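Local structure of glutamine synthetase (Streptomyces coelicolor, 4BAX) at residues L100-F111 / R328-E339; F128-Q137 / P221-A229. The protein belongs to the glutamine synthetase family of multimeric enzymes and joins a beta-grasp domain to a larger catalytic domain within each subunit. One frame throughout, in Å; residues are numbered along the deposited sequence.

Interaction 1: L100-F111 / R328-E339; sequences LSERFAAQEPVF and RLLVDTCCTALE
Helix 323-341, close to the C-terminus, packs against the end of helix 94-103 and the turn that leads into strand 110-121, with F104 lying on C335 at the heart of the contact. F104 is the first residue to leave the helix. Its CG is anti to the carbonyl carbon (chi1 -71°), which turns the ring toward helix 323-341. There CB of C335 makes a CH-pi contact over one face, 3.9 Å from the F104 ring centroid, while SG sits obliquely to the same ring. The opposite face is backed by CG of R103, whose guanidinium group in turn has CE1 of F104 against one of its faces. From this position R103 grips E339 end-on. In this salt bridge R103 NH1 donates to E339 OE2 (3.1 Å) and R103 NH2 to E339 OE1 (2.6 Å), each on the syn lone pair of its oxygen, and the guanidinium and carboxylate planes lie only 18° apart. The salt bridge lies at the more exposed end of a contact in which helix 323-341 packs on a helix end, a turn and the start of a strand of the catalytic domain, with apolar side chains at its centre. Here CG1 of V331 meets CD2 of F104 at 3.7 Å, and CG2 of V331 approaches the edge of F111, 3.8 Å from its CZ. CD1 of L330 also comes to the edge of F111. At the R328 end, L100 lays CD1 against CG and CD of R328 and CD2 against CB of D332. Beyond the helix end, Q107 sends NE2 to the backbone O of C335, 2.7 Å away in an almost straight bond (176°). That donor sits above the carbonyl plane, while E339 N reaches the same oxygen from the other face, so C335 O takes two bonds. The F111 ring also meets F235 of strand 231-236.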
loop_
_atom_site.group_PDB
_atom_site.type_symbol
_atom_site.label_atom_id
_atom_site.label_comp_id
_atom_site.label_asym_id
_atom_site.label_seq_id
_atom_site.Cartn_x
_atom_site.Cartn_y
_atom_site.Cartn_z
ATOM N N LEU A 100 11.072 42.810 -39.280
ATOM C CA LEU A 100 12.440 43.169 -38.934
ATOM C C LEU A 100 13.497 42.292 -39.606
ATOM O O LEU A 100 14.585 42.762 -39.960
ATOM C CB LEU A 100 12.601 43.136 -37.425
ATOM C CG LEU A 100 12.304 44.557 -36.940
ATOM C CD1 LEU A 100 10.835 44.693 -36.509
ATOM C CD2 LEU A 100 13.258 44.917 -35.859
ATOM N N SER A 101 13.138 41.032 -39.821
ATOM C CA SER A 101 14.005 40.075 -40.469
ATOM C C SER A 101 14.287 40.527 -41.903
ATOM O O SER A 101 15.439 40.551 -42.342
ATOM C CB SER A 101 13.328 38.703 -40.468
ATOM O OG SER A 101 14.178 37.673 -40.913
ATOM N N GLU A 102 13.235 40.928 -42.610
ATOM C CA GLU A 102 13.360 41.412 -43.985
ATOM C C GLU A 102 14.104 42.738 -44.064
ATOM O O GLU A 102 14.876 42.993 -44.993
ATOM C CB GLU A 102 11.976 41.549 -44.622
ATOM C CG GLU A 102 11.988 41.922 -46.099
ATOM C CD GLU A 102 10.580 42.052 -46.664
ATOM O OE1 GLU A 102 9.733 41.176 -46.363
ATOM O OE2 GLU A 102 10.314 43.042 -47.388
ATOM N N ARG A 103 13.813 43.595 -43.095
ATOM C CA ARG A 103 14.397 44.913 -43.039
ATOM C C ARG A 103 15.912 44.846 -42.876
ATOM O O ARG A 103 16.644 45.708 -43.386
ATOM C CB ARG A 103 13.760 45.712 -41.905
ATOM C CG ARG A 103 14.622 46.852 -41.437
ATOM C CD ARG A 103 14.332 48.088 -42.265
ATOM N NE ARG A 103 15.117 49.239 -41.825
ATOM C CZ ARG A 103 16.415 49.398 -42.068
ATOM N NH1 ARG A 103 17.104 48.474 -42.734
ATOM N NH2 ARG A 103 17.032 50.483 -41.627
ATOM N N PHE A 104 16.377 43.819 -42.172
ATOM C CA PHE A 104 17.798 43.694 -41.851
ATOM C C PHE A 104 18.472 42.467 -42.451
ATOM O O PHE A 104 19.505 42.022 -41.954
ATOM C CB PHE A 104 18.001 43.728 -40.333
ATOM C CG PHE A 104 17.770 45.086 -39.736
ATOM C CD1 PHE A 104 18.596 46.144 -40.063
ATOM C CD2 PHE A 104 16.678 45.325 -38.919
ATOM C CE1 PHE A 104 18.373 47.397 -39.536
ATOM C CE2 PHE A 104 16.452 46.579 -38.393
ATOM C CZ PHE A 104 17.295 47.614 -38.701
ATOM N N ALA A 105 17.910 41.942 -43.536
ATOM C CA ALA A 105 18.420 40.702 -44.109
ATOM C C ALA A 105 19.867 40.836 -44.568
ATOM O O ALA A 105 20.614 39.859 -44.534
ATOM C CB ALA A 105 17.532 40.232 -45.250
ATOM N N ALA A 106 20.266 42.060 -44.921
ATOM C CA ALA A 106 21.624 42.349 -45.385
ATOM C C ALA A 106 22.722 42.092 -44.331
ATOM O O ALA A 106 23.834 41.680 -44.693
ATOM C CB ALA A 106 21.706 43.798 -45.888
ATOM N N GLN A 107 22.413 42.321 -43.046
ATOM C CA GLN A 107 23.365 42.064 -41.953
ATOM C C GLN A 107 23.503 40.574 -41.646
ATOM O O GLN A 107 24.446 40.139 -40.967
ATOM C CB GLN A 107 23.016 42.867 -40.707
ATOM C CG GLN A 107 23.047 44.361 -40.942
ATOM C CD GLN A 107 22.944 45.168 -39.664
ATOM O OE1 GLN A 107 23.708 44.970 -38.715
ATOM N NE2 GLN A 107 22.005 46.109 -39.644
ATOM N N GLU A 108 22.547 39.806 -42.159
ATOM C CA GLU A 108 22.520 38.352 -42.013
ATOM C C GLU A 108 22.591 37.880 -40.549
ATOM O O GLU A 108 23.483 37.111 -40.169
ATOM C CB GLU A 108 23.628 37.713 -42.847
ATOM C CG GLU A 108 23.585 38.210 -44.290
ATOM C CD GLU A 108 24.493 37.436 -45.218
ATOM O OE1 GLU A 108 25.299 36.613 -44.717
ATOM O OE2 GLU A 108 24.417 37.679 -46.444
ATOM N N PRO A 109 21.617 38.305 -39.734
ATOM C CA PRO A 109 21.642 37.890 -38.330
ATOM C C PRO A 109 21.420 36.383 -38.191
ATOM O O PRO A 109 20.616 35.804 -38.925
ATOM C CB PRO A 109 20.480 38.679 -37.722
ATOM C CG PRO A 109 19.544 38.916 -38.872
ATOM C CD PRO A 109 20.429 39.117 -40.059
ATOM N N VAL A 110 22.131 35.770 -37.247
ATOM C CA VAL A 110 22.041 34.340 -36.988
ATOM C C VAL A 110 21.917 34.132 -35.473
ATOM O O VAL A 110 22.486 34.887 -34.675
ATOM C CB VAL A 110 23.283 33.618 -37.535
ATOM C CG1 VAL A 110 23.298 32.161 -37.134
ATOM C CG2 VAL A 110 23.344 33.754 -39.053
ATOM N N PHE A 111 21.141 33.132 -35.069
ATOM C CA PHE A 111 20.906 32.912 -33.656
ATOM C C PHE A 111 21.161 31.483 -33.227
ATOM O O PHE A 111 20.916 30.540 -33.987
ATOM C CB PHE A 111 19.472 33.274 -33.296
ATOM C CG PHE A 111 19.198 34.748 -33.333
ATOM C CD1 PHE A 111 18.772 35.357 -34.502
ATOM C CD2 PHE A 111 19.389 35.533 -32.204
ATOM C CE1 PHE A 111 18.528 36.724 -34.544
ATOM C CE2 PHE A 111 19.145 36.903 -32.242
ATOM C CZ PHE A 111 18.714 37.498 -33.414
ATOM N N ARG A 328 13.427 39.235 -32.320
ATOM C CA ARG A 328 13.016 40.517 -32.919
ATOM C C ARG A 328 13.740 41.688 -32.250
ATOM O O ARG A 328 14.286 42.571 -32.935
ATOM C CB ARG A 328 11.498 40.709 -32.811
ATOM C CG ARG A 328 10.931 41.818 -33.717
ATOM C CD ARG A 328 10.151 42.897 -32.967
ATOM N NE ARG A 328 9.217 42.308 -32.021
ATOM C CZ ARG A 328 8.736 42.935 -30.953
ATOM N NH1 ARG A 328 9.089 44.187 -30.704
ATOM N NH2 ARG A 328 7.887 42.308 -30.139
ATOM N N LEU A 329 13.766 41.652 -30.915
ATOM C CA LEU A 329 14.334 42.704 -30.091
ATOM C C LEU A 329 15.840 42.857 -30.298
ATOM O O LEU A 329 16.360 43.980 -30.384
ATOM C CB LEU A 329 14.040 42.419 -28.618
ATOM C CG LEU A 329 12.599 42.601 -28.154
ATOM C CD1 LEU A 329 12.457 42.225 -26.689
ATOM C CD2 LEU A 329 12.179 44.042 -28.391
ATOM N N LEU A 330 16.537 41.724 -30.356
ATOM C CA LEU A 330 17.979 41.743 -30.566
ATOM C C LEU A 330 18.313 42.297 -31.947
ATOM O O LEU A 330 19.245 43.084 -32.088
ATOM C CB LEU A 330 18.572 40.349 -30.383
ATOM C CG LEU A 330 18.761 40.017 -28.905
ATOM C CD1 LEU A 330 19.088 38.530 -28.701
ATOM C CD2 LEU A 330 19.843 40.932 -28.302
ATOM N N VAL A 331 17.555 41.889 -32.959
ATOM C CA VAL A 331 17.762 42.418 -34.302
ATOM C C VAL A 331 17.461 43.914 -34.356
ATOM O O VAL A 331 18.246 44.689 -34.904
ATOM C CB VAL A 331 16.893 41.694 -35.320
ATOM C CG1 VAL A 331 16.781 42.489 -36.596
ATOM C CG2 VAL A 331 17.459 40.305 -35.584
ATOM N N ASP A 332 16.359 44.336 -33.748
ATOM C CA ASP A 332 15.998 45.743 -33.814
ATOM C C ASP A 332 17.101 46.556 -33.165
ATOM O O ASP A 332 17.660 47.462 -33.776
ATOM C CB ASP A 332 14.674 46.016 -33.091
ATOM C CG ASP A 332 14.056 47.359 -33.489
ATOM O OD1 ASP A 332 14.806 48.307 -33.778
ATOM O OD2 ASP A 332 12.814 47.463 -33.547
ATOM N N THR A 333 17.449 46.195 -31.943
ATOM C CA THR A 333 18.414 46.993 -31.219
ATOM C C THR A 333 19.812 46.954 -31.831
ATOM O O THR A 333 20.349 47.986 -32.242
ATOM C CB THR A 333 18.450 46.577 -29.721
ATOM O OG1 THR A 333 17.169 46.818 -29.112
ATOM C CG2 THR A 333 19.565 47.302 -28.957
ATOM N N CYS A 334 20.358 45.756 -31.988
ATOM C CA CYS A 334 21.738 45.613 -32.431
ATOM C C CYS A 334 21.984 46.017 -33.886
ATOM O O CYS A 334 22.886 46.817 -34.164
ATOM C CB CYS A 334 22.226 44.179 -32.191
ATOM S SG CYS A 334 22.180 43.656 -30.466
ATOM N N CYS A 335 21.151 45.496 -34.792
ATOM C CA CYS A 335 21.323 45.730 -36.229
ATOM C C CYS A 335 21.143 47.201 -36.585
ATOM O O CYS A 335 21.808 47.733 -37.478
ATOM C CB CYS A 335 20.347 44.874 -37.045
ATOM S SG CYS A 335 20.690 43.110 -37.093
ATOM N N THR A 336 20.245 47.859 -35.860
ATOM C CA THR A 336 20.019 49.280 -36.050
ATOM C C THR A 336 21.258 50.057 -35.630
ATOM O O THR A 336 21.735 50.926 -36.361
ATOM C CB THR A 336 18.813 49.768 -35.231
ATOM O OG1 THR A 336 17.605 49.294 -35.842
ATOM C CG2 THR A 336 18.781 51.275 -35.155
ATOM N N ALA A 337 21.808 49.705 -34.474
ATOM C CA ALA A 337 22.994 50.380 -34.000
ATOM C C ALA A 337 24.171 50.124 -34.931
ATOM O O ALA A 337 24.949 51.042 -35.184
ATOM C CB ALA A 337 23.320 49.953 -32.589
ATOM N N LEU A 338 24.268 48.915 -35.485
ATOM C CA LEU A 338 25.351 48.571 -36.429
ATOM C C LEU A 338 25.220 49.315 -37.760
ATOM O O LEU A 338 26.213 49.681 -38.399
ATOM C CB LEU A 338 25.440 47.052 -36.647
ATOM C CG LEU A 338 25.885 46.226 -35.433
ATOM C CD1 LEU A 338 25.490 44.751 -35.564
ATOM C CD2 LEU A 338 27.395 46.376 -35.244
ATOM N N GLU A 339 23.978 49.540 -38.157
ATOM C CA GLU A 339 23.700 50.292 -39.357
ATOM C C GLU A 339 24.205 51.725 -39.178
ATOM O O GLU A 339 24.935 52.245 -40.036
ATOM C CB GLU A 339 22.199 50.281 -39.671
ATOM C CG GLU A 339 21.836 50.570 -41.121
ATOM C CD GLU A 339 20.373 50.268 -41.441
ATOM O OE1 GLU A 339 19.508 51.035 -40.965
ATOM O OE2 GLU A 339 20.081 49.297 -42.180
#

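Interaction 2: F128-Q137 / P221-A229; sequences FPEGGFPAAQ and PVKGDWNGA
F128 points the edge of its ring at the face of W226. The centroid of F128 lies 4.8 Å from that of the six-membered indole ring, with the planes at 60°, and CZ stands over the indole, 3.7 Å from W226 CD2. F133 meets the same indole rim to rim, its CD1 3.8 Å from W226 CZ2, the planes nearly parallel but neither ring over the other's face. CG of P134 reaches W226 CH2 at 3.7 Å, and the backbone O atoms of P134 and A135 lie at the indole edge. V222 packs against F128 through both methyl groups. With CG beside its backbone N (chi1 -69°) and the chain extended beyond it, Q137 passes along the CE3-CZ3 side of the indole, and its OE1 accepts the backbone N-H of N227 on a lone pair in the carbonyl plane (2.8 Å). Behind the first shell, P134 CD covers one face of F128, and K220 NZ binds the backbone O atoms of G224 and W226. A type II turn from P129 to G132 brings F128 and F133 together, and F133 also packs on P134 of a second subunit. The result is an aromatic cluster joining two surface loops of the catalytic domain beside a subunit interface.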
loop_
_atom_site.group_PDB
_atom_site.type_symbol
_atom_site.label_atom_id
_atom_site.label_comp_id
_atom_site.label_asym_id
_atom_site.label_seq_id
_atom_site.Cartn_x
_atom_site.Cartn_y
_atom_site.Cartn_z
ATOM N N PHE A 128 13.624 15.698 -6.983
ATOM C CA PHE A 128 13.448 16.002 -5.569
ATOM C C PHE A 128 12.719 14.829 -4.952
ATOM O O PHE A 128 11.950 14.169 -5.651
ATOM C CB PHE A 128 12.622 17.284 -5.386
ATOM C CG PHE A 128 13.439 18.562 -5.391
ATOM C CD1 PHE A 128 14.489 18.734 -6.293
ATOM C CD2 PHE A 128 13.133 19.615 -4.529
ATOM C CE1 PHE A 128 15.233 19.925 -6.309
ATOM C CE2 PHE A 128 13.878 20.808 -4.546
ATOM C CZ PHE A 128 14.924 20.958 -5.438
ATOM N N PRO A 129 13.014 14.511 -3.675
ATOM C CA PRO A 129 12.267 13.498 -2.910
ATOM C C PRO A 129 10.948 14.119 -2.442
ATOM O O PRO A 129 10.858 15.355 -2.312
ATOM C CB PRO A 129 13.172 13.213 -1.706
ATOM C CG PRO A 129 13.998 14.432 -1.553
ATOM C CD PRO A 129 14.168 15.039 -2.921
ATOM N N GLU A 130 9.944 13.289 -2.183
ATOM C CA GLU A 130 8.662 13.803 -1.725
ATOM C C GLU A 130 8.826 14.462 -0.370
ATOM O O GLU A 130 9.419 13.885 0.544
ATOM C CB GLU A 130 7.618 12.678 -1.645
ATOM C CG GLU A 130 7.307 12.006 -2.986
ATOM C CD GLU A 130 5.939 12.395 -3.544
ATOM O OE1 GLU A 130 5.096 12.882 -2.751
ATOM O OE2 GLU A 130 5.716 12.237 -4.775
ATOM N N GLY A 131 8.378 15.710 -0.280
ATOM C CA GLY A 131 8.375 16.425 0.981
ATOM C C GLY A 131 9.693 16.993 1.427
ATOM O O GLY A 131 9.799 17.457 2.565
ATOM N N GLY A 132 10.682 16.979 0.537
ATOM C CA GLY A 132 12.032 17.338 0.916
ATOM C C GLY A 132 12.969 17.855 -0.164
ATOM O O GLY A 132 12.583 18.228 -1.276
ATOM N N PHE A 133 14.246 17.837 0.162
ATOM C CA PHE A 133 15.231 18.349 -0.746
ATOM C C PHE A 133 16.297 17.302 -1.008
ATOM O O PHE A 133 16.621 16.491 -0.134
ATOM C CB PHE A 133 15.883 19.563 -0.102
ATOM C CG PHE A 133 14.978 20.763 -0.060
ATOM C CD1 PHE A 133 14.756 21.527 -1.205
ATOM C CD2 PHE A 133 14.307 21.101 1.113
ATOM C CE1 PHE A 133 13.909 22.625 -1.165
ATOM C CE2 PHE A 133 13.457 22.198 1.156
ATOM C CZ PHE A 133 13.253 22.959 0.018
ATOM N N PRO A 134 16.852 17.320 -2.225
ATOM C CA PRO A 134 17.972 16.425 -2.508
ATOM C C PRO A 134 19.249 17.093 -2.013
ATOM O O PRO A 134 19.178 18.218 -1.508
ATOM C CB PRO A 134 17.973 16.347 -4.042
ATOM C CG PRO A 134 17.374 17.654 -4.480
ATOM C CD PRO A 134 16.353 18.007 -3.434
ATOM N N ALA A 135 20.394 16.446 -2.195
ATOM C CA ALA A 135 21.651 17.049 -1.796
ATOM C C ALA A 135 21.849 18.327 -2.613
ATOM O O ALA A 135 21.254 18.494 -3.695
ATOM C CB ALA A 135 22.786 16.083 -2.040
ATOM N N ALA A 136 22.679 19.229 -2.092
ATOM C CA ALA A 136 22.872 20.535 -2.707
ATOM C C ALA A 136 23.541 20.358 -4.053
ATOM O O ALA A 136 24.106 19.309 -4.351
ATOM C CB ALA A 136 23.721 21.433 -1.805
ATOM N N GLN A 137 23.462 21.393 -4.867
ATOM C CA GLN A 137 23.934 21.332 -6.238
ATOM C C GLN A 137 25.452 21.139 -6.292
ATOM O O GLN A 137 26.158 21.510 -5.331
ATOM C CB GLN A 137 23.496 22.575 -7.007
ATOM C CG GLN A 137 21.999 22.583 -7.233
ATOM C CD GLN A 137 21.501 23.912 -7.732
ATOM O OE1 GLN A 137 20.377 24.021 -8.237
ATOM N NE2 GLN A 137 22.337 24.941 -7.596
ATOM N N PRO A 221 11.773 27.338 -10.987
ATOM C CA PRO A 221 10.856 26.273 -10.571
ATOM C C PRO A 221 10.919 25.964 -9.060
ATOM O O PRO A 221 9.886 25.675 -8.450
ATOM C CB PRO A 221 11.306 25.075 -11.425
ATOM C CG PRO A 221 12.698 25.372 -11.789
ATOM C CD PRO A 221 12.762 26.852 -11.959
ATOM N N VAL A 222 12.103 26.048 -8.459
ATOM C CA VAL A 222 12.203 25.942 -7.002
ATOM C C VAL A 222 12.844 27.212 -6.441
ATOM O O VAL A 222 13.919 27.629 -6.890
ATOM C CB VAL A 222 13.041 24.707 -6.575
ATOM C CG1 VAL A 222 13.105 24.593 -5.057
ATOM C CG2 VAL A 222 12.471 23.422 -7.178
ATOM N N LYS A 223 12.221 27.800 -5.421
ATOM C CA LYS A 223 12.769 29.025 -4.840
ATOM C C LYS A 223 14.041 28.742 -4.035
ATOM O O LYS A 223 14.243 27.633 -3.533
ATOM C CB LYS A 223 11.738 29.781 -3.993
ATOM C CG LYS A 223 11.690 29.298 -2.541
ATOM C CD LYS A 223 10.279 29.297 -1.941
ATOM C CE LYS A 223 10.286 28.647 -0.541
ATOM N NZ LYS A 223 8.974 28.800 0.159
ATOM N N GLY A 224 14.922 29.732 -3.961
ATOM C CA GLY A 224 16.158 29.555 -3.233
ATOM C C GLY A 224 17.415 29.496 -4.073
ATOM O O GLY A 224 17.500 30.097 -5.139
ATOM N N ASP A 225 18.374 28.705 -3.621
ATOM C CA ASP A 225 19.666 28.658 -4.283
ATOM C C ASP A 225 19.659 27.671 -5.434
ATOM O O ASP A 225 20.666 27.502 -6.122
ATOM C CB ASP A 225 20.757 28.291 -3.284
ATOM C CG ASP A 225 21.115 29.453 -2.379
ATOM O OD1 ASP A 225 20.936 30.620 -2.813
ATOM O OD2 ASP A 225 21.617 29.204 -1.260
ATOM N N TRP A 226 18.525 27.004 -5.623
ATOM C CA TRP A 226 18.341 26.112 -6.764
ATOM C C TRP A 226 18.343 26.900 -8.078
ATOM O O TRP A 226 17.753 27.971 -8.191
ATOM C CB TRP A 226 17.066 25.272 -6.589
ATOM C CG TRP A 226 17.078 24.546 -5.275
ATOM C CD1 TRP A 226 16.491 24.939 -4.105
ATOM C CD2 TRP A 226 17.753 23.319 -4.991
ATOM N NE1 TRP A 226 16.751 24.018 -3.112
ATOM C CE2 TRP A 226 17.522 23.014 -3.635
ATOM C CE3 TRP A 226 18.522 22.447 -5.752
ATOM C CZ2 TRP A 226 18.037 21.879 -3.032
ATOM C CZ3 TRP A 226 19.031 21.316 -5.145
ATOM C CH2 TRP A 226 18.785 21.042 -3.804
ATOM N N ASN A 227 19.006 26.341 -9.078
ATOM C CA ASN A 227 19.243 27.047 -10.329
ATOM C C ASN A 227 17.993 27.395 -11.125
ATOM O O ASN A 227 17.078 26.582 -11.279
ATOM C CB ASN A 227 20.221 26.271 -11.212
ATOM C CG ASN A 227 21.585 26.923 -11.274
ATOM O OD1 ASN A 227 22.116 27.400 -10.260
ATOM N ND2 ASN A 227 22.179 26.920 -12.458
ATOM N N GLY A 228 17.998 28.598 -11.683
ATOM C CA GLY A 228 16.946 29.020 -12.587
ATOM C C GLY A 228 17.086 28.402 -13.972
ATOM O O GLY A 228 18.131 27.837 -14.320
ATOM N N ALA A 229 16.008 28.465 -14.748
ATOM C CA ALA A 229 16.037 27.965 -16.113
ATOM C C ALA A 229 16.062 29.134 -17.097
ATOM O O ALA A 229 15.147 29.971 -17.106
ATOM C CB ALA A 229 14.843 27.023 -16.371
#

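Interactions 1 and 2 lie on opposite sides of the chain's centre, their centres 39 Å apart and their nearest atoms about 15 Å apart, so they do not touch. Along the chain they are nested: 100-111 comes first, then 128-137 and 221-229, and 328-339 closes the outer loop. The mixed sheet links them. Strand 110-121 starts within interaction 1, and further along it T118 and F120 touch P221 of interaction 2; strand 231-236 follows 221-229 and leads back to F235 beside interaction 1. One contact therefore fastens the C-terminal helix to the helix end and turn at the start of strand 110-121, inside the subunit, while the other joins loops next to a second subunit.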